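Local coordinates for GTPase activator-like protein (PDB 5HIU) that forms the N-terminal part of a fungal TSC2, which as a whole probably acts as a GTPase activator, at residues Pro384-Ala389 and Asp449-Phe454. Residues are numbered along the deposited sequence; the frame is centred on the assembly and turned at random.
Sequences PIFDVA and DDCMKF
F386 and F454 carry most of the contact, the ring of F386 reaching from helix 383-391 against the backbone and side chains of helix 448-459. There it meets D450 and C451, adjacent in sequence, and F454 a turn further on. F386 CD2 comes to 3.5 Å from the carbonyl O of D450. F386 CE2 reaches the backbone of C451, 3.6 Å from its CA. The C451 thiol is at the rim of the same ring: SG sits 4.0 Å from F386 CZ, a sulfur-aromatic contact made at the edge. Over one face lies F454, whose CB makes a CH-pi contact 3.8 Å from the centroid of the F386 ring. Beyond that methylene the F454 ring continues the overlap as an offset stack, its centroid 4.5 Å from that of F386 and the planes tilted by 18°. F386 CD1 in turn lies over one face of the F454 ring, offset toward the rim and 3.3 Å from F454 CG, which chi1 of 163° sets anti to its own backbone N. One turn on, A389 adds its methyl group, CB lying 3.9 Å from F454 CE1. No hydrogen bond joins the two segments; the contact is almost wholly apolar and largely buried. V434 and I431 of helix 423-441 touch F386 and F454 respectively, and F366 brings another ring to F386. The two segments run nearly parallel, crossing at -16° with their axes 9.9 Å apart, and this aromatic packing joins neighbouring helices near the C-terminal end of an elongated, all-helical alpha-solenoid.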
ATOM      1  N   PRO A 384     -33.702 -14.458  -6.322  1.00 90.14           N
ATOM      2  CA  PRO A 384     -32.335 -14.956  -6.263  1.00 90.74           C
ATOM      3  C   PRO A 384     -31.625 -14.456  -5.009  1.00 92.14           C
ATOM      4  O   PRO A 384     -31.084 -15.274  -4.254  1.00 91.19           O
ATOM      5  CB  PRO A 384     -31.695 -14.404  -7.546  1.00 90.81           C
ATOM      6  CG  PRO A 384     -32.844 -14.086  -8.458  1.00 90.16           C
ATOM      7  CD  PRO A 384     -33.958 -13.675  -7.548  1.00 88.17           C
ATOM      8  N   ILE A 385     -31.683 -13.139  -4.763  1.00 94.96           N
ATOM      9  CA  ILE A 385     -31.006 -12.530  -3.606  1.00 96.18           C
ATOM     10  C   ILE A 385     -31.609 -12.998  -2.313  1.00 89.89           C
ATOM     11  O   ILE A 385     -30.891 -13.282  -1.363  1.00 85.83           O
ATOM     12  CB  ILE A 385     -31.040 -10.986  -3.622  1.00106.51           C
ATOM     13  CG1 ILE A 385     -30.189 -10.484  -4.772  1.00116.29           C
ATOM     14  CG2 ILE A 385     -30.443 -10.402  -2.339  1.00108.80           C
ATOM     15  CD1 ILE A 385     -30.271  -8.996  -5.014  1.00121.13           C
ATOM     16  N   PHE A 386     -32.931 -13.081  -2.274  1.00 92.82           N
ATOM     17  CA  PHE A 386     -33.608 -13.562  -1.076  1.00 92.19           C
ATOM     18  C   PHE A 386     -33.227 -15.007  -0.744  1.00 91.11           C
ATOM     19  O   PHE A 386     -33.250 -15.398   0.425  1.00 88.60           O
ATOM     20  CB  PHE A 386     -35.126 -13.434  -1.217  1.00 94.66           C
ATOM     21  CG  PHE A 386     -35.654 -12.052  -0.948  1.00 95.76           C
ATOM     22  CD1 PHE A 386     -35.228 -11.326   0.163  1.00 96.08           C
ATOM     23  CD2 PHE A 386     -36.611 -11.486  -1.783  1.00 93.45           C
ATOM     24  CE1 PHE A 386     -35.727 -10.060   0.416  1.00 96.64           C
ATOM     25  CE2 PHE A 386     -37.109 -10.220  -1.535  1.00 94.41           C
ATOM     26  CZ  PHE A 386     -36.671  -9.504  -0.434  1.00 95.86           C
ATOM     27  N   ASP A 387     -32.878 -15.793  -1.764  1.00 90.90           N
ATOM     28  CA  ASP A 387     -32.504 -17.192  -1.550  1.00 98.67           C
ATOM     29  C   ASP A 387     -31.133 -17.270  -0.891  1.00 99.66           C
ATOM     30  O   ASP A 387     -30.936 -18.075   0.025  1.00102.58           O
ATOM     31  CB  ASP A 387     -32.544 -18.000  -2.860  1.00102.44           C
ATOM     32  N   VAL A 388     -30.201 -16.417  -1.335  1.00 96.37           N
ATOM     33  CA  VAL A 388     -28.907 -16.272  -0.658  1.00 91.38           C
ATOM     34  C   VAL A 388     -29.131 -15.827   0.780  1.00 87.09           C
ATOM     35  O   VAL A 388     -28.611 -16.433   1.722  1.00 86.95           O
ATOM     36  CB  VAL A 388     -27.978 -15.243  -1.327  1.00 88.58           C
ATOM     37  CG1 VAL A 388     -26.703 -15.087  -0.506  1.00 91.36           C
ATOM     38  CG2 VAL A 388     -27.621 -15.648  -2.752  1.00 90.42           C
ATOM     39  N   ALA A 389     -29.910 -14.768   0.945  1.00 81.23           N
ATOM     40  CA  ALA A 389     -30.146 -14.217   2.264  1.00 83.44           C
ATOM     41  C   ALA A 389     -30.539 -15.296   3.235  1.00 90.42           C
ATOM     42  O   ALA A 389     -30.057 -15.309   4.362  1.00 92.52           O
ATOM     43  CB  ALA A 389     -31.219 -13.149   2.216  1.00 84.63           C
ATOM     44  N   ASP A 449     -44.198  -9.866  -4.005  1.00101.20           N
ATOM     45  CA  ASP A 449     -44.507 -11.293  -3.818  1.00103.83           C
ATOM     46  C   ASP A 449     -43.232 -12.068  -3.477  1.00101.34           C
ATOM     47  O   ASP A 449     -43.270 -12.998  -2.667  1.00104.79           O
ATOM     48  CB  ASP A 449     -45.212 -11.897  -5.041  1.00103.37           C
ATOM     49  N   ASP A 450     -42.110 -11.682  -4.090  1.00 96.33           N
ATOM     50  CA  ASP A 450     -40.795 -12.221  -3.701  1.00 91.37           C
ATOM     51  C   ASP A 450     -40.446 -11.795  -2.270  1.00 88.41           C
ATOM     52  O   ASP A 450     -39.952 -12.609  -1.478  1.00 87.56           O
ATOM     53  CB  ASP A 450     -39.694 -11.804  -4.688  1.00 87.00           C
ATOM     54  CG  ASP A 450     -39.563 -12.770  -5.876  1.00 90.63           C
ATOM     55  OD1 ASP A 450     -40.256 -13.822  -5.885  1.00 87.05           O
ATOM     56  OD2 ASP A 450     -38.747 -12.479  -6.794  1.00 88.50           O
ATOM     57  N   CYS A 451     -40.725 -10.533  -1.934  1.00 85.42           N
ATOM     58  CA  CYS A 451     -40.569 -10.061  -0.562  1.00 84.49           C
ATOM     59  C   CYS A 451     -41.314 -10.983   0.383  1.00 88.74           C
ATOM     60  O   CYS A 451     -40.769 -11.489   1.366  1.00 87.81           O
ATOM     61  CB  CYS A 451     -41.099  -8.638  -0.395  1.00 82.13           C
ATOM     62  SG  CYS A 451     -39.957  -7.336  -0.879  1.00 80.77           S
ATOM     63  N   MET A 452     -42.571 -11.219   0.055  1.00 95.36           N
ATOM     64  CA  MET A 452     -43.451 -11.971   0.929  1.00 99.22           C
ATOM     65  C   MET A 452     -43.035 -13.422   1.107  1.00101.81           C
ATOM     66  O   MET A 452     -43.042 -13.931   2.227  1.00104.80           O
ATOM     67  CB  MET A 452     -44.873 -11.874   0.406  1.00103.45           C
ATOM     68  CG  MET A 452     -45.578 -10.621   0.893  1.00105.72           C
ATOM     69  SD  MET A 452     -46.492 -10.947   2.421  1.00113.29           S
ATOM     70  CE  MET A 452     -46.234  -9.433   3.327  1.00113.98           C
ATOM     71  N   LYS A 453     -42.672 -14.087   0.016  1.00104.36           N
ATOM     72  CA  LYS A 453     -42.215 -15.471   0.097  1.00109.48           C
ATOM     73  C   LYS A 453     -40.994 -15.583   1.007  1.00110.32           C
ATOM     74  O   LYS A 453     -40.909 -16.501   1.835  1.00111.48           O
ATOM     75  CB  LYS A 453     -41.903 -16.014  -1.292  1.00112.79           C
ATOM     76  CG  LYS A 453     -43.150 -16.253  -2.123  1.00121.79           C
ATOM     77  CD  LYS A 453     -42.803 -16.637  -3.549  1.00127.90           C
ATOM     78  CE  LYS A 453     -44.041 -16.671  -4.434  1.00132.63           C
ATOM     79  NZ  LYS A 453     -43.699 -17.003  -5.846  1.00135.58           N
ATOM     80  N   PHE A 454     -40.071 -14.630   0.865  1.00105.81           N
ATOM     81  CA  PHE A 454     -38.876 -14.584   1.701  1.00104.51           C
ATOM     82  C   PHE A 454     -39.204 -14.509   3.202  1.00105.72           C
ATOM     83  O   PHE A 454     -38.641 -15.267   3.992  1.00108.02           O
ATOM     84  CB  PHE A 454     -37.946 -13.425   1.293  1.00100.03           C
ATOM     85  CG  PHE A 454     -36.936 -13.073   2.347  1.00 97.05           C
ATOM     86  CD1 PHE A 454     -35.797 -13.841   2.522  1.00 98.82           C
ATOM     87  CD2 PHE A 454     -37.146 -12.000   3.196  1.00 96.96           C
ATOM     88  CE1 PHE A 454     -34.879 -13.532   3.511  1.00 95.78           C
ATOM     89  CE2 PHE A 454     -36.232 -11.686   4.183  1.00 94.88           C
ATOM     90  CZ  PHE A 454     -35.100 -12.453   4.342  1.00 93.67           C
TER